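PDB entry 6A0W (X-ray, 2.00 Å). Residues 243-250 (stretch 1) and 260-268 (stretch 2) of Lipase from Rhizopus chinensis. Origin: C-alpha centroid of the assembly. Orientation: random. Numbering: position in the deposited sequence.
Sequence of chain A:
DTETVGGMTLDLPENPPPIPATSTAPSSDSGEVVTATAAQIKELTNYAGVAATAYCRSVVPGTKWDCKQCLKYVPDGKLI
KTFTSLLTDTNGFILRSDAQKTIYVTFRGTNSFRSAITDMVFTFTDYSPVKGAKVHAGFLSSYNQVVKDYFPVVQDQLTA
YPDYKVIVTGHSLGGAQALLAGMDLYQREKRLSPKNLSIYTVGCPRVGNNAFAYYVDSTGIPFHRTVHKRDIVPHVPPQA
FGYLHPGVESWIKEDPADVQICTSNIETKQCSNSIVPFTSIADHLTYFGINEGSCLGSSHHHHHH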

# COMPACT_ATOMS: atom_id res chain seq x y z
N TYR A 243 -15.11 -1.53 -8.51
CA TYR A 243 -13.71 -1.33 -8.13
C TYR A 243 -12.86 -2.36 -8.86
O TYR A 243 -13.31 -3.49 -9.14
N LEU A 244 -11.60 -2.00 -9.12
CA LEU A 244 -10.66 -2.91 -9.79
C LEU A 244 -9.23 -2.57 -9.42
O LEU A 244 -8.89 -1.40 -9.38
N HIS A 245 -8.45 -3.58 -9.02
CA HIS A 245 -7.01 -3.38 -8.75
C HIS A 245 -6.20 -3.34 -10.07
O HIS A 245 -6.07 -4.36 -10.76
N PRO A 246 -5.43 -2.28 -10.27
CA PRO A 246 -4.24 -2.34 -11.09
C PRO A 246 -3.05 -2.81 -10.29
O PRO A 246 -3.17 -3.10 -9.11
N GLY A 247 -1.88 -2.83 -10.91
CA GLY A 247 -0.68 -3.25 -10.23
C GLY A 247 -0.47 -4.76 -10.31
O GLY A 247 -1.28 -5.52 -10.84
N VAL A 248 0.71 -5.14 -9.88
CA VAL A 248 1.17 -6.51 -9.91
C VAL A 248 1.11 -7.10 -8.48
O VAL A 248 1.76 -6.60 -7.54
N GLU A 249 0.27 -8.12 -8.32
CA GLU A 249 0.10 -8.79 -7.01
C GLU A 249 1.25 -9.76 -6.69
O GLU A 249 1.57 -10.63 -7.51
N SER A 250 1.91 -9.54 -5.54
CA SER A 250 2.83 -10.49 -4.97
C SER A 250 2.19 -11.10 -3.72
O SER A 250 1.85 -10.38 -2.78
N GLN A 260 4.21 -15.82 -4.44
CA GLN A 260 3.90 -15.97 -5.87
C GLN A 260 3.56 -14.60 -6.49
O GLN A 260 2.74 -13.85 -5.94
N ILE A 261 4.13 -14.33 -7.65
CA ILE A 261 3.83 -13.14 -8.44
C ILE A 261 2.89 -13.43 -9.60
O ILE A 261 3.18 -14.19 -10.52
N CYS A 262 1.71 -12.83 -9.54
CA CYS A 262 0.83 -12.81 -10.68
C CYS A 262 1.21 -11.58 -11.51
O CYS A 262 0.85 -10.46 -11.15
N THR A 263 1.94 -11.80 -12.60
CA THR A 263 2.66 -10.74 -13.30
C THR A 263 1.74 -9.79 -14.09
O THR A 263 2.17 -8.76 -14.54
N SER A 264 0.50 -10.19 -14.32
CA SER A 264 -0.46 -9.33 -14.99
C SER A 264 -0.73 -8.05 -14.19
O SER A 264 -0.69 -8.08 -12.96
N ASN A 265 -1.12 -6.96 -14.85
CA ASN A 265 -1.29 -5.66 -14.19
C ASN A 265 -2.77 -5.31 -13.88
O ASN A 265 -3.11 -4.16 -13.58
N ILE A 266 -3.64 -6.30 -14.03
CA ILE A 266 -5.03 -6.25 -13.63
C ILE A 266 -5.29 -7.49 -12.82
O ILE A 266 -4.75 -8.57 -13.12
N GLU A 267 -5.99 -7.33 -11.70
CA GLU A 267 -6.08 -8.44 -10.77
C GLU A 267 -6.57 -9.72 -11.46
O GLU A 267 -7.52 -9.68 -12.21
N THR A 268 -6.07 -10.85 -10.98
CA THR A 268 -6.38 -12.18 -11.58
C THR A 268 -7.02 -13.10 -10.55
O THR A 268 -7.08 -12.79 -9.35

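Glu267 is the side chain that points most plainly across the gap. Its CA-to-CB bond is directed toward stretch 1, and chi1 p (55°) with chi2 t extends the chain along Leu244 until Glu267 OE2 accepts a nearly straight hydrogen bond from His245 N (2.8 Å, 174°). A carboxylate suits this place because it satisfies a backbone NH, and Glu267 N in turn donates to His245 O at 3.1 Å. His245, chi1 m, leaves sideways; its CB lies 3.6 Å from Glu267 OE2, while its NE2 is hydrogen-bonded elsewhere in the structure.

Beside this polar clasp, Leu244 (t, p) brings CD2 to 4.0 Å from CD1 of Ile266. The CB of Ile266 points away, but its m, m conformation returns the end of the chain to Leu244. Gly247, at phi 87° and psi 170°, has a backbone in which a CB would jam against the preceding carbonyl.

Where the strands run antiparallel, Val248 (t) sets CG1 3.6 Å from CG2 of Ile261 (m, t), a contact between branched apolar chains. Glu249 and Cys262 share a face of the sheet. Glu249, t, t, is fully extended through CD, so its OE1 can accept from water 1 and water 3, which also hydrogen-bond to Thr268 O and Thr268 N respectively. Water 2 joins Glu249 N to Cys262 O.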

# COMPACT_ATOMS: atom_id res chain seq x y z
CB TYR A 243 -13.58 -1.50 -6.61
CG TYR A 243 -14.02 -0.28 -5.77
CD1 TYR A 243 -15.36 -0.06 -5.44
CD2 TYR A 243 -13.12 0.69 -5.42
CE1 TYR A 243 -15.74 1.06 -4.71
CE2 TYR A 243 -13.49 1.80 -4.68
CZ TYR A 243 -14.80 1.99 -4.33
OH TYR A 243 -15.11 3.14 -3.66
CB LEU A 244 -10.82 -2.83 -11.30
CG LEU A 244 -10.08 -3.88 -12.13
CD1 LEU A 244 -10.67 -5.26 -11.88
CD2 LEU A 244 -10.21 -3.50 -13.61
CB HIS A 245 -6.42 -4.55 -7.94
CG HIS A 245 -6.78 -4.57 -6.49
ND1 HIS A 245 -6.35 -3.60 -5.60
CD2 HIS A 245 -7.29 -5.57 -5.73
CE1 HIS A 245 -6.66 -3.97 -4.37
NE2 HIS A 245 -7.21 -5.18 -4.42
CB PRO A 246 -4.06 -0.88 -11.47
CG PRO A 246 -4.50 -0.16 -10.24
CD PRO A 246 -5.59 -0.96 -9.63
CB VAL A 248 2.61 -6.53 -10.44
CG1 VAL A 248 3.20 -7.94 -10.31
CG2 VAL A 248 2.66 -6.00 -11.88
CB GLU A 249 -1.23 -9.57 -7.05
CG GLU A 249 -1.57 -10.20 -5.70
CD GLU A 249 -2.88 -10.94 -5.66
OE1 GLU A 249 -3.70 -10.85 -6.61
OE2 GLU A 249 -3.12 -11.52 -4.57
CB SER A 250 4.16 -9.81 -4.63
OG SER A 250 3.98 -8.54 -4.01
CB GLN A 260 2.70 -16.91 -6.06
CG GLN A 260 3.01 -18.35 -5.68
CD GLN A 260 4.23 -18.91 -6.43
OE1 GLN A 260 4.33 -18.78 -7.65
NE2 GLN A 260 5.19 -19.47 -5.70
CB ILE A 261 5.11 -12.44 -8.91
CG1 ILE A 261 6.01 -12.18 -7.73
CG2 ILE A 261 4.81 -11.15 -9.70
CD1 ILE A 261 7.31 -11.48 -8.08
CB CYS A 262 -0.64 -12.79 -10.27
SG CYS A 262 -1.27 -14.37 -9.61
CB THR A 263 3.66 -11.31 -14.33
OG1 THR A 263 2.96 -12.24 -15.16
CG2 THR A 263 4.81 -11.99 -13.61
CB SER A 264 -1.76 -10.13 -15.16
OG SER A 264 -2.91 -9.31 -15.40
CB ASN A 265 -0.60 -4.55 -14.98
CG ASN A 265 -1.19 -4.35 -16.38
OD1 ASN A 265 -2.16 -5.03 -16.78
ND2 ASN A 265 -0.63 -3.41 -17.11
CB ILE A 266 -5.98 -6.23 -14.83
CG1 ILE A 266 -5.83 -4.91 -15.58
CG2 ILE A 266 -7.44 -6.39 -14.39
CD1 ILE A 266 -6.37 -3.70 -14.86
CB GLU A 267 -7.00 -8.11 -9.60
CG GLU A 267 -8.42 -7.65 -9.92
CD GLU A 267 -9.16 -7.29 -8.64
OE1 GLU A 267 -9.42 -8.22 -7.87
OE2 GLU A 267 -9.58 -6.12 -8.46
CB THR A 268 -5.07 -12.91 -12.00
OG1 THR A 268 -4.30 -13.25 -10.83
CG2 THR A 268 -4.20 -11.99 -12.91
O HOH W 1 -5.46 -12.80 -7.10
O HOH W 2 -1.50 -9.15 -10.47
O HOH W 3 -3.66 -10.64 -9.46